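Local coordinates for ABC transporter, substrate binding protein (Agrobacterium tumefaciens, PDB 3C9H) that probably binds a solute in the periplasm and delivers it to an ABC transporter, and carries a bound magnesium ion, at residues V140-K143 and P144-T147; A271-P274 and E275-R278; G289-I292 and M293-L297. All coordinates share one frame; numbering follows the deposited sequence.

The three contacts are local ones, each formed within a single run of chain, and none touches another. Contact 1 turns the chain at the end of strand 135-142. Contact 2 starts helix 274-285, and contact 3 forms most of the next helix, 287-296. The centres of contacts 1 and 2 lie about 46 Å apart, on opposite sides of the chain's centre. Contacts 2 and 3 have centres about 23 Å apart and nearest atoms about 12 Å apart. Contact 3 is near the metal site of Ser41 and Asp43: the side chain of Leu297 is about 12 Å from the magnesium ion. Contacts 1 and 2 lie away from that site.

Contact 1. Residues V140-K143 and P144-T147; sequences VYHK and PSFT
The end of strand 135-142 runs into a short 3-10 turn here, and the side chains of His142 and Pro144 meet across the bend. The turn is held by two backbone bonds of the i to i+3 kind. Ser145 N donates to His142 O at 2.8 Å, and Phe146 N donates to Lys143 O at 3.0 Å with an N-H...O angle of 162°.

The proline ring packs on the imidazole in a CH-pi contact. Pro144 CD stands over the centre of the His142 ring, 3.6 Å from the centroid. The two side chains cross at about a right angle. His142 has CG anti to its own N (chi1 -179°), which lays the ring beside the following residues. The far end of the imidazole is also covered, with His142 NE2 3.5 Å from Pro144 CB.

Tyr141 and Phe146 form an offset edge-to-face pair. The edge of the tyrosine ring is turned toward the face of the phenylalanine, with the planes at 82° and the centroids 5.6 Å apart. Tyr141 CD1 comes within 3.8 Å of Phe146 CD2. At the rim of the phenylalanine, His142 O lies in the ring plane, 3.4 Å from Phe146 CD2.

The turn is at the surface. Phe146 also meets the ring of Tyr161 in helix 155-164, and both aromatic residues of the pair touch Leu230 of strand 230-235. His142 ND1 makes a weak hydrogen bond to Val223 O in helix 216-224.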
loop_
_atom_site.group_PDB
_atom_site.type_symbol
_atom_site.label_atom_id
_atom_site.label_comp_id
_atom_site.label_asym_id
_atom_site.label_seq_id
_atom_site.Cartn_x
_atom_site.Cartn_y
_atom_site.Cartn_z
ATOM N N VAL A 140 3.645 -0.019 -14.739
ATOM C CA VAL A 140 3.872 1.316 -15.193
ATOM C C VAL A 140 4.895 1.248 -16.327
ATOM O O VAL A 140 5.696 0.304 -16.415
ATOM C CB VAL A 140 4.312 2.269 -14.047
ATOM C CG1 VAL A 140 3.194 2.409 -13.021
ATOM C CG2 VAL A 140 5.605 1.782 -13.378
ATOM N N TYR A 141 4.825 2.219 -17.226
ATOM C CA TYR A 141 5.765 2.265 -18.349
ATOM C C TYR A 141 6.100 3.696 -18.712
ATOM O O TYR A 141 5.333 4.615 -18.405
ATOM C CB TYR A 141 5.220 1.508 -19.574
ATOM C CG TYR A 141 3.969 2.078 -20.214
ATOM C CD1 TYR A 141 4.034 2.809 -21.405
ATOM C CD2 TYR A 141 2.719 1.882 -19.638
ATOM C CE1 TYR A 141 2.875 3.335 -21.985
ATOM C CE2 TYR A 141 1.581 2.376 -20.214
ATOM C CZ TYR A 141 1.665 3.117 -21.379
ATOM O OH TYR A 141 0.516 3.605 -21.933
ATOM N N HIS A 142 7.248 3.852 -19.361
ATOM C CA HIS A 142 7.694 5.115 -19.925
ATOM C C HIS A 142 7.123 5.241 -21.354
ATOM O O HIS A 142 7.587 4.589 -22.274
ATOM C CB HIS A 142 9.219 5.134 -19.923
ATOM C CG HIS A 142 9.819 6.392 -20.468
ATOM N ND1 HIS A 142 9.635 7.626 -19.882
ATOM C CD2 HIS A 142 10.636 6.598 -21.521
ATOM C CE1 HIS A 142 10.299 8.539 -20.561
ATOM N NE2 HIS A 142 10.919 7.940 -21.559
ATOM N N LYS A 143 6.096 6.070 -21.499
ATOM C CA LYS A 143 5.361 6.218 -22.766
ATOM C C LYS A 143 6.264 6.464 -23.981
ATOM O O LYS A 143 6.111 5.799 -24.981
ATOM C CB LYS A 143 4.297 7.326 -22.667
ATOM C CG LYS A 143 3.202 7.063 -21.660
ATOM C CD LYS A 143 2.086 8.076 -21.810
ATOM C CE LYS A 143 0.965 7.787 -20.840
ATOM N NZ LYS A 143 -0.345 8.385 -21.250
ATOM N N PRO A 144 7.218 7.402 -23.886
ATOM C CA PRO A 144 8.157 7.592 -25.010
ATOM C C PRO A 144 8.949 6.359 -25.427
ATOM O O PRO A 144 9.461 6.323 -26.550
ATOM C CB PRO A 144 9.120 8.669 -24.491
ATOM C CG PRO A 144 8.296 9.439 -23.507
ATOM C CD PRO A 144 7.461 8.381 -22.819
ATOM N N SER A 145 9.059 5.367 -24.549
ATOM C CA SER A 145 9.794 4.131 -24.865
ATOM C C SER A 145 8.933 3.093 -25.577
ATOM O O SER A 145 9.459 2.098 -26.034
ATOM C CB SER A 145 10.391 3.488 -23.599
ATOM O OG SER A 145 11.404 4.290 -23.054
ATOM N N PHE A 146 7.625 3.309 -25.636
ATOM C CA PHE A 146 6.693 2.347 -26.220
ATOM C C PHE A 146 5.978 2.971 -27.398
ATOM O O PHE A 146 4.755 3.060 -27.443
ATOM C CB PHE A 146 5.713 1.842 -25.188
ATOM C CG PHE A 146 6.338 0.867 -24.247
ATOM C CD1 PHE A 146 6.295 -0.502 -24.515
ATOM C CD2 PHE A 146 7.052 1.311 -23.155
ATOM C CE1 PHE A 146 6.905 -1.409 -23.668
ATOM C CE2 PHE A 146 7.674 0.395 -22.303
ATOM C CZ PHE A 146 7.601 -0.960 -22.574
ATOM N N THR A 147 6.778 3.383 -28.359
ATOM C CA THR A 147 6.237 4.061 -29.516
ATOM C C THR A 147 5.961 3.156 -30.717
ATOM O O THR A 147 5.076 3.483 -31.470
ATOM C CB THR A 147 7.105 5.235 -29.882
ATOM O OG1 THR A 147 8.478 4.823 -29.871
ATOM C CG2 THR A 147 6.877 6.390 -28.813
#

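Contact 2. Residues A271-P274 and E275-R278; sequences AANP and ELGR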
loop_
_atom_site.group_PDB
_atom_site.type_symbol
_atom_site.label_atom_id
_atom_site.label_comp_id
_atom_site.label_asym_id
_atom_site.label_seq_id
_atom_site.Cartn_x
_atom_site.Cartn_y
_atom_site.Cartn_z
ATOM N N ALA A 271 -0.739 3.318 22.686
ATOM C CA ALA A 271 -0.988 4.699 22.301
ATOM C C ALA A 271 -0.946 5.597 23.527
ATOM O O ALA A 271 -1.505 5.245 24.566
ATOM C CB ALA A 271 -2.347 4.814 21.628
ATOM N N ALA A 272 -0.286 6.751 23.394
ATOM C CA ALA A 272 -0.307 7.743 24.450
ATOM C C ALA A 272 -1.669 8.424 24.476
ATOM O O ALA A 272 -2.173 8.796 25.530
ATOM C CB ALA A 272 0.813 8.750 24.244
ATOM N N ASN A 273 -2.268 8.584 23.301
ATOM C CA ASN A 273 -3.559 9.232 23.173
ATOM C C ASN A 273 -4.502 8.419 22.292
ATOM O O ASN A 273 -4.805 8.814 21.179
ATOM C CB ASN A 273 -3.352 10.648 22.625
ATOM C CG ASN A 273 -2.938 11.628 23.711
ATOM O OD1 ASN A 273 -3.793 12.120 24.460
ATOM N ND2 ASN A 273 -1.645 11.903 23.815
ATOM N N PRO A 274 -4.988 7.283 22.811
ATOM C CA PRO A 274 -5.823 6.416 21.997
ATOM C C PRO A 274 -7.101 7.104 21.535
ATOM O O PRO A 274 -7.617 6.797 20.464
ATOM C CB PRO A 274 -6.119 5.223 22.923
ATOM C CG PRO A 274 -5.864 5.699 24.306
ATOM C CD PRO A 274 -4.790 6.750 24.178
ATOM N N GLU A 275 -7.579 8.058 22.317
ATOM C CA GLU A 275 -8.786 8.779 21.976
ATOM C C GLU A 275 -8.584 9.596 20.704
ATOM O O GLU A 275 -9.459 9.618 19.849
ATOM C CB GLU A 275 -9.248 9.669 23.121
ATOM C CG GLU A 275 -9.611 8.909 24.401
ATOM C CD GLU A 275 -8.437 8.721 25.351
ATOM O OE1 GLU A 275 -7.268 8.973 24.963
ATOM O OE2 GLU A 275 -8.688 8.306 26.501
ATOM N N LEU A 276 -7.430 10.243 20.573
ATOM C CA LEU A 276 -7.128 11.016 19.370
ATOM C C LEU A 276 -6.935 10.084 18.162
ATOM O O LEU A 276 -7.400 10.370 17.047
ATOM C CB LEU A 276 -5.899 11.888 19.578
ATOM C CG LEU A 276 -6.060 13.077 20.522
ATOM C CD1 LEU A 276 -4.806 13.907 20.445
ATOM C CD2 LEU A 276 -7.313 13.903 20.204
ATOM N N GLY A 277 -6.274 8.955 18.410
ATOM C CA GLY A 277 -6.126 7.901 17.429
ATOM C C GLY A 277 -7.450 7.420 16.878
ATOM O O GLY A 277 -7.603 7.298 15.649
ATOM N N ARG A 278 -8.408 7.127 17.759
ATOM C CA ARG A 278 -9.738 6.719 17.338
ATOM C C ARG A 278 -10.468 7.824 16.584
ATOM O O ARG A 278 -11.255 7.541 15.654
ATOM C CB ARG A 278 -10.594 6.297 18.520
ATOM C CG ARG A 278 -10.324 4.929 18.957
ATOM C CD ARG A 278 -11.232 4.493 20.032
ATOM N NE ARG A 278 -10.475 3.592 20.860
ATOM C CZ ARG A 278 -9.926 3.897 22.027
ATOM N NH1 ARG A 278 -10.130 5.039 22.629
ATOM N NH2 ARG A 278 -9.241 2.978 22.631
HETATM O O HOH W 1 -6.439 11.321 23.839
#
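Arg278 N donates to Pro274 O at 2.8 Å, the shortest direct bond between the two segments. Gly277 N donates to Asn273 O at 3.1 Å, nearly straight at 171°. Leu276 N reaches the same oxygen by a weak bond, bent to 122°. Asn273 O is thus shared by two amides of the first turn.

A water links two side chains across the start of the helix. It donates to Asn273 OD1 at 2.8 Å and to Glu275 OE1 at 2.7 Å. The glutamate chain bends at chi2 (90°), which carries its carboxylate back beside the proline. Glu275 OE1 then lies 3.4 Å from Pro274 CD, and the two side chains run side by side in the same direction.

The guanidinium of Arg278 folds back over the first turn. One face of it lies above Pro274 O, offset toward the rim of the group. Its NH2 is 3.9 Å from Pro274 CB. On another side of the turn, Leu276 CB and CD1 each pack 4.2 Å from Asn273 CB. The leucine is buried and also touches Gln34 and Ile61. Pro274 and Arg278 both pack on Val267 of strand 258-268.

Asn273 N is hydrogen-bonded to Asp89 OD1, which ties the loop to another part of the chain. The arrangement is a helix N-terminus with proline at its first position. Asn273 occupies the N-cap, but its side chain makes no capping bond; its backbone oxygen receives the amides of the first turn as helix 274-285 begins.

Contact 3. Residues G289-I292 and M293-L297; sequences GQTI and MARQL
Met293 and Gln290 meet on the buried side of helix 287-296, an alpha helix whose regular i to i+4 bonds run through both segments. Met293 N donates to Gly289 O at 3.2 Å, and Ala294 N donates to Gln290 O at 3.1 Å. Arg295 N follows, bonded to Thr291 O.

The packed side is formed by Gln290, Met293 and Ala294. The side chains of Gln290 and Met293 cross at a slant. The methionine chain is extended beyond CG, which carries its sulfur out beside the end of the glutamine. Met293 CB also lies 3.5 Å from Gln290 O. The methionine packs on Met50 of helix 44-57 and on Phe284 of helix 274-285. Ile292 touches the same two helices, through Met50 and Phe283.

The outer side is more open to solvent and carries the exposed Arg295 and Gln296. Thr291 CG2 sits over one face of the Arg295 guanidinium, offset toward its rim, and is 3.5 Å from Arg295 CG. The arginine is bent at chi2 (-94°), which folds its guanidinium back over that methyl. Its NH2 makes a weak hydrogen bond to Ala307 O. The hydroxyl of Thr291 is bonded instead to Lys287 O, one turn earlier. Gln296 lies alongside Ile292, its CD 4.0 Å from Ile292 CG2.

Toward the end of the helix one amide is shared. Leu297 N keeps the regular bond to Met293 O at 3.1 Å and also reaches Ile292 O at 3.3 Å. Ile292 O in turn accepts a second amide, Gln296 N, at 2.7 Å.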
loop_
_atom_site.group_PDB
_atom_site.type_symbol
_atom_site.label_atom_id
_atom_site.label_comp_id
_atom_site.label_asym_id
_atom_site.label_seq_id
_atom_site.Cartn_x
_atom_site.Cartn_y
_atom_site.Cartn_z
ATOM N N GLY A 289 -13.897 11.930 4.940
ATOM C CA GLY A 289 -12.542 11.456 4.776
ATOM C C GLY A 289 -12.390 10.546 3.566
ATOM O O GLY A 289 -11.477 10.710 2.761
ATOM N N GLN A 290 -13.315 9.604 3.432
ATOM C CA GLN A 290 -13.317 8.679 2.296
ATOM C C GLN A 290 -13.554 9.374 0.952
ATOM O O GLN A 290 -13.053 8.914 -0.075
ATOM C CB GLN A 290 -14.351 7.568 2.529
ATOM C CG GLN A 290 -13.988 6.615 3.679
ATOM C CD GLN A 290 -13.129 5.420 3.272
ATOM O OE1 GLN A 290 -12.089 5.152 3.899
ATOM N NE2 GLN A 290 -13.541 4.707 2.230
ATOM N N THR A 291 -14.304 10.482 0.956
ATOM C CA THR A 291 -14.509 11.276 -0.267
ATOM C C THR A 291 -13.226 12.028 -0.688
ATOM O O THR A 291 -12.930 12.139 -1.881
ATOM C CB THR A 291 -15.717 12.241 -0.144
ATOM O OG1 THR A 291 -16.890 11.494 0.160
ATOM C CG2 THR A 291 -15.965 13.008 -1.451
ATOM N N ILE A 292 -12.464 12.521 0.284
ATOM C CA ILE A 292 -11.148 13.137 0.006
ATOM C C ILE A 292 -10.212 12.136 -0.651
ATOM O O ILE A 292 -9.592 12.442 -1.673
ATOM C CB ILE A 292 -10.480 13.739 1.269
ATOM C CG1 ILE A 292 -11.312 14.912 1.811
ATOM C CG2 ILE A 292 -9.035 14.183 0.952
ATOM C CD1 ILE A 292 -10.968 15.317 3.282
ATOM N N MET A 293 -10.112 10.937 -0.093
ATOM C CA MET A 293 -9.330 9.846 -0.729
ATOM C C MET A 293 -9.742 9.586 -2.196
ATOM O O MET A 293 -8.932 9.643 -3.130
ATOM C CB MET A 293 -9.572 8.530 0.001
ATOM C CG MET A 293 -8.784 8.254 1.251
ATOM S SD MET A 293 -9.450 6.706 1.991
ATOM C CE MET A 293 -8.858 6.921 3.663
ATOM N N ALA A 294 -11.021 9.290 -2.380
ATOM C CA ALA A 294 -11.560 8.956 -3.686
ATOM C C ALA A 294 -11.420 10.091 -4.699
ATOM O O ALA A 294 -11.077 9.852 -5.854
ATOM C CB ALA A 294 -13.020 8.566 -3.561
ATOM N N ARG A 295 -11.718 11.313 -4.266
ATOM C CA ARG A 295 -11.847 12.440 -5.188
ATOM C C ARG A 295 -10.585 13.257 -5.319
ATOM O O ARG A 295 -10.398 13.936 -6.345
ATOM C CB ARG A 295 -12.989 13.352 -4.767
ATOM C CG ARG A 295 -14.284 12.624 -4.552
ATOM C CD ARG A 295 -15.213 12.583 -5.759
ATOM N NE ARG A 295 -16.576 12.283 -5.299
ATOM C CZ ARG A 295 -17.017 11.079 -4.915
ATOM N NH1 ARG A 295 -16.233 9.998 -4.969
ATOM N NH2 ARG A 295 -18.276 10.950 -4.495
ATOM N N GLN A 296 -9.725 13.215 -4.303
ATOM C CA GLN A 296 -8.506 14.019 -4.314
ATOM C C GLN A 296 -7.245 13.206 -4.492
ATOM O O GLN A 296 -6.355 13.637 -5.232
ATOM C CB GLN A 296 -8.396 14.892 -3.067
ATOM C CG GLN A 296 -9.388 16.038 -3.079
ATOM C CD GLN A 296 -9.262 16.958 -1.869
ATOM O OE1 GLN A 296 -8.166 17.367 -1.487
ATOM N NE2 GLN A 296 -10.399 17.302 -1.277
ATOM N N LEU A 297 -7.156 12.040 -3.848
ATOM C CA LEU A 297 -5.891 11.309 -3.782
ATOM C C LEU A 297 -5.820 10.120 -4.734
ATOM O O LEU A 297 -4.841 9.371 -4.706
ATOM C CB LEU A 297 -5.626 10.825 -2.335
ATOM C CG LEU A 297 -5.930 11.762 -1.156
ATOM C CD1 LEU A 297 -5.509 11.127 0.165
ATOM C CD2 LEU A 297 -5.265 13.112 -1.361
#